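Local coordinates for protein putative oxidoreductase molybdopterin-binding subunit (Sulfolobus tokodaii, PDB 4ZOH) that probably serves as the molybdopterin-binding subunit of a molybdenum hydroxylase, related to aldehyde oxidase and xanthine dehydrogenase, that oxidises its substrate at a molybdenum centre, at residues A[13-18]-A[208-213]. Residues are numbered along the deposited sequence; the frame is centred on the assembly and turned at random.
With MCN (pterin cytosine dinucleotide), chain D.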
loop_
_atom_site.group_PDB
_atom_site.type_symbol
_atom_site.label_atom_id
_atom_site.label_comp_id
_atom_site.label_asym_id
_atom_site.label_seq_id
_atom_site.Cartn_x
_atom_site.Cartn_y
_atom_site.Cartn_z
ATOM N N LEU A 13 -13.933 5.760 15.070
ATOM C CA LEU A 13 -14.661 4.828 14.190
ATOM C C LEU A 13 -13.751 3.817 13.495
ATOM O O LEU A 13 -14.022 2.605 13.527
ATOM C CB LEU A 13 -15.582 5.546 13.169
ATOM C CG LEU A 13 -16.381 4.592 12.234
ATOM C CD1 LEU A 13 -17.330 3.715 13.046
ATOM C CD2 LEU A 13 -17.187 5.313 11.139
ATOM N N ARG A 14 -12.648 4.310 12.907
ATOM C CA ARG A 14 -11.708 3.395 12.213
ATOM C C ARG A 14 -11.121 2.378 13.164
ATOM O O ARG A 14 -10.862 1.238 12.783
ATOM C CB ARG A 14 -10.524 4.186 11.616
ATOM C CG ARG A 14 -10.922 5.201 10.591
ATOM C CD ARG A 14 -9.773 6.223 10.339
ATOM N NE ARG A 14 -8.611 5.544 9.774
ATOM C CZ ARG A 14 -7.440 5.377 10.398
ATOM N NH1 ARG A 14 -7.198 5.893 11.641
ATOM N NH2 ARG A 14 -6.492 4.695 9.735
ATOM N N LEU A 15 -10.854 2.831 14.391
ATOM C CA LEU A 15 -10.075 2.060 15.332
ATOM C C LEU A 15 -10.905 1.021 16.083
ATOM O O LEU A 15 -10.393 -0.032 16.376
ATOM C CB LEU A 15 -9.397 3.008 16.333
ATOM C CG LEU A 15 -8.428 4.082 15.698
ATOM C CD1 LEU A 15 -7.732 4.973 16.763
ATOM C CD2 LEU A 15 -7.388 3.450 14.761
ATOM N N ILE A 16 -12.179 1.316 16.370
ATOM C CA ILE A 16 -13.042 0.341 17.071
ATOM C C ILE A 16 -13.521 -0.737 16.172
ATOM O O ILE A 16 -13.953 -1.775 16.651
ATOM C CB ILE A 16 -14.242 1.023 17.747
ATOM C CG1 ILE A 16 -15.183 1.716 16.675
ATOM C CG2 ILE A 16 -13.654 1.947 18.790
ATOM C CD1 ILE A 16 -16.227 2.651 17.275
ATOM N N THR A 17 -13.404 -0.493 14.872
ATOM C CA THR A 17 -13.781 -1.464 13.792
ATOM C C THR A 17 -12.539 -2.128 13.169
ATOM O O THR A 17 -12.652 -3.009 12.263
ATOM C CB THR A 17 -14.632 -0.784 12.681
ATOM O OG1 THR A 17 -13.895 0.334 12.076
ATOM C CG2 THR A 17 -16.001 -0.231 13.253
ATOM N N GLY A 18 -11.357 -1.791 13.698
ATOM C CA GLY A 18 -10.134 -2.523 13.290
ATOM C C GLY A 18 -9.702 -2.189 11.892
ATOM O O GLY A 18 -9.090 -2.986 11.225
ATOM N N GLN A 208 3.822 9.145 8.976
ATOM C CA GLN A 208 3.406 8.604 10.259
ATOM C C GLN A 208 1.999 8.039 10.085
ATOM O O GLN A 208 1.056 8.809 9.949
ATOM C CB GLN A 208 3.398 9.692 11.298
ATOM C CG GLN A 208 2.848 9.312 12.674
ATOM C CD GLN A 208 2.519 10.594 13.490
ATOM O OE1 GLN A 208 2.016 11.562 12.938
ATOM N NE2 GLN A 208 2.942 10.631 14.752
ATOM N N PRO A 209 1.854 6.715 10.077
ATOM C CA PRO A 209 0.499 6.066 9.915
ATOM C C PRO A 209 -0.104 6.058 11.352
ATOM O O PRO A 209 0.425 6.817 12.231
ATOM C CB PRO A 209 0.863 4.641 9.460
ATOM C CG PRO A 209 2.140 4.361 10.218
ATOM C CD PRO A 209 2.918 5.693 10.232
ATOM N N ASP A 210 -1.096 5.224 11.634
ATOM C CA ASP A 210 -1.551 5.145 13.038
ATOM C C ASP A 210 -0.387 4.687 13.909
ATOM O O ASP A 210 0.322 3.762 13.547
ATOM C CB ASP A 210 -2.799 4.188 13.192
ATOM C CG ASP A 210 -3.986 4.695 12.386
ATOM O OD1 ASP A 210 -4.358 5.876 12.609
ATOM O OD2 ASP A 210 -4.473 4.007 11.457
ATOM N N VAL A 211 -0.246 5.296 15.084
ATOM C CA VAL A 211 0.768 4.900 16.014
ATOM C C VAL A 211 0.155 4.429 17.333
ATOM O O VAL A 211 -0.603 5.169 17.978
ATOM C CB VAL A 211 1.713 6.140 16.237
ATOM C CG1 VAL A 211 2.778 5.868 17.335
ATOM C CG2 VAL A 211 2.279 6.540 14.870
ATOM N N GLY A 212 0.523 3.233 17.767
ATOM C CA GLY A 212 -0.011 2.674 19.010
ATOM C C GLY A 212 0.619 3.262 20.275
ATOM O O GLY A 212 1.086 2.476 21.132
ATOM N N GLY A 213 0.640 4.603 20.412
ATOM C CA GLY A 213 1.279 5.267 21.597
ATOM C C GLY A 213 2.830 5.342 21.469
ATOM O O GLY A 213 3.431 4.693 20.557
HETATM N N1 MCN D . -6.651 19.106 26.052
HETATM C C2 MCN D . -7.706 19.999 26.146
HETATM N N3 MCN D . -7.569 21.202 26.787
HETATM C C4 MCN D . -6.339 21.507 27.357
HETATM C C5 MCN D . -5.269 20.618 27.273
HETATM C C6 MCN D . -5.413 19.409 26.591
HETATM O O2 MCN D . -8.817 19.774 25.657
HETATM N N4 MCN D . -6.224 22.667 27.969
HETATM C "C1'" MCN D . -6.887 17.857 25.326
HETATM C C2D MCN D . -6.490 18.036 23.858
HETATM O "O2'" MCN D . -7.560 18.411 23.045
HETATM C "C3'" MCN D . -6.097 16.640 23.455
HETATM C C4D MCN D . -5.285 16.279 24.628
HETATM O O4D MCN D . -6.037 16.835 25.792
HETATM O "O3'" MCN D . -7.172 15.775 23.331
HETATM C "C5'" MCN D . -4.063 17.046 24.158
HETATM O "O5'" MCN D . -3.186 17.198 25.118
HETATM P PA MCN D . -1.921 18.211 25.010
HETATM O O1A MCN D . -1.907 19.228 23.979
HETATM O O2A MCN D . -1.849 18.571 26.468
HETATM O O3A MCN D . -0.768 16.998 24.801
HETATM P PB MCN D . -0.415 16.413 23.339
HETATM O O1B MCN D . 0.674 17.294 22.750
HETATM O O2B MCN D . -1.557 16.161 22.454
HETATM O O3B MCN D . 0.127 15.048 23.768
HETATM C C10 MCN D . 1.522 14.796 24.092
HETATM C "C9'" MCN D . 1.638 14.057 25.402
HETATM C "C8'" MCN D . 2.959 13.550 25.647
HETATM S "S8'" MCN D . 4.341 14.636 25.600
HETATM C "C7'" MCN D . 3.188 12.266 26.040
HETATM S "S7'" MCN D . 4.802 11.655 26.490
HETATM C "C6'" MCN D . 2.110 11.322 26.259
HETATM C C7 MCN D . 0.751 12.079 26.424
HETATM O "O9'" MCN D . 0.671 13.011 25.365
HETATM N "N5'" MCN D . 2.049 10.268 25.247
HETATM C C4A MCN D . 0.854 9.623 24.870
HETATM N "N8'" MCN D . -0.390 11.119 26.315
HETATM C C4B MCN D . -0.368 10.060 25.456
HETATM N "N1'" MCN D . -1.535 9.468 25.187
HETATM C "C2'" MCN D . -1.566 8.469 24.308
HETATM N "N2'" MCN D . -2.734 7.920 24.049
HETATM N "N3'" MCN D . -0.387 7.959 23.671
HETATM C "C4'" MCN D . 0.871 8.532 23.966
HETATM O "O4'" MCN D . 1.920 8.080 23.421
#
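The guanidinium of Arg14 meets the carboxylate of Asp210 at its edge, with the carboxyl carbon in its plane, and the two flat groups are turned 37° from each other. Arginine suits this place because its two terminal nitrogens can engage both oxygens end-on: NH1 of Arg14 bonds OD1 of Asp210 at 3.0 Å, and NH2 of Arg14 bonds OD2 of Asp210 at 2.7 Å. The shorter bond uses the syn lone pair of OD2; OD1 is also met on its syn side, but 28° out of the carboxylate plane. The Arg14 chain leaves the helix toward the aspartate and bends at chi3 (64°), which helps to place its guanidinium end-on. Leu15 adds apolar cover, its CD2 standing 4.3 Å from CG of Asp210, while the same side chain packs on an apolar side chain of a different protein in the assembly.

This bidentate salt bridge joins the short N-terminal helix 12-16 to the loop that follows strand 204-207 in the molybdopterin-binding part of the chain. The helix ends in a Schellman motif at Gly18, whose positive phi is easy for a residue without a side chain. On the loop side, Asp210 OD2 also accepts a bond from Ala21 N, so the short aspartate side chain serves two partners from the N-terminal region. An alanine in place of Arg14 is likely to leave the Asp210 carboxylate without its charged mate, still held at OD2 by Ala21 N but less fixed in its rotation. Farther along the loop, Gly213, again a glycine at positive phi, has its CA 3.4 Å from O4' of the pterin cytosine dinucleotide.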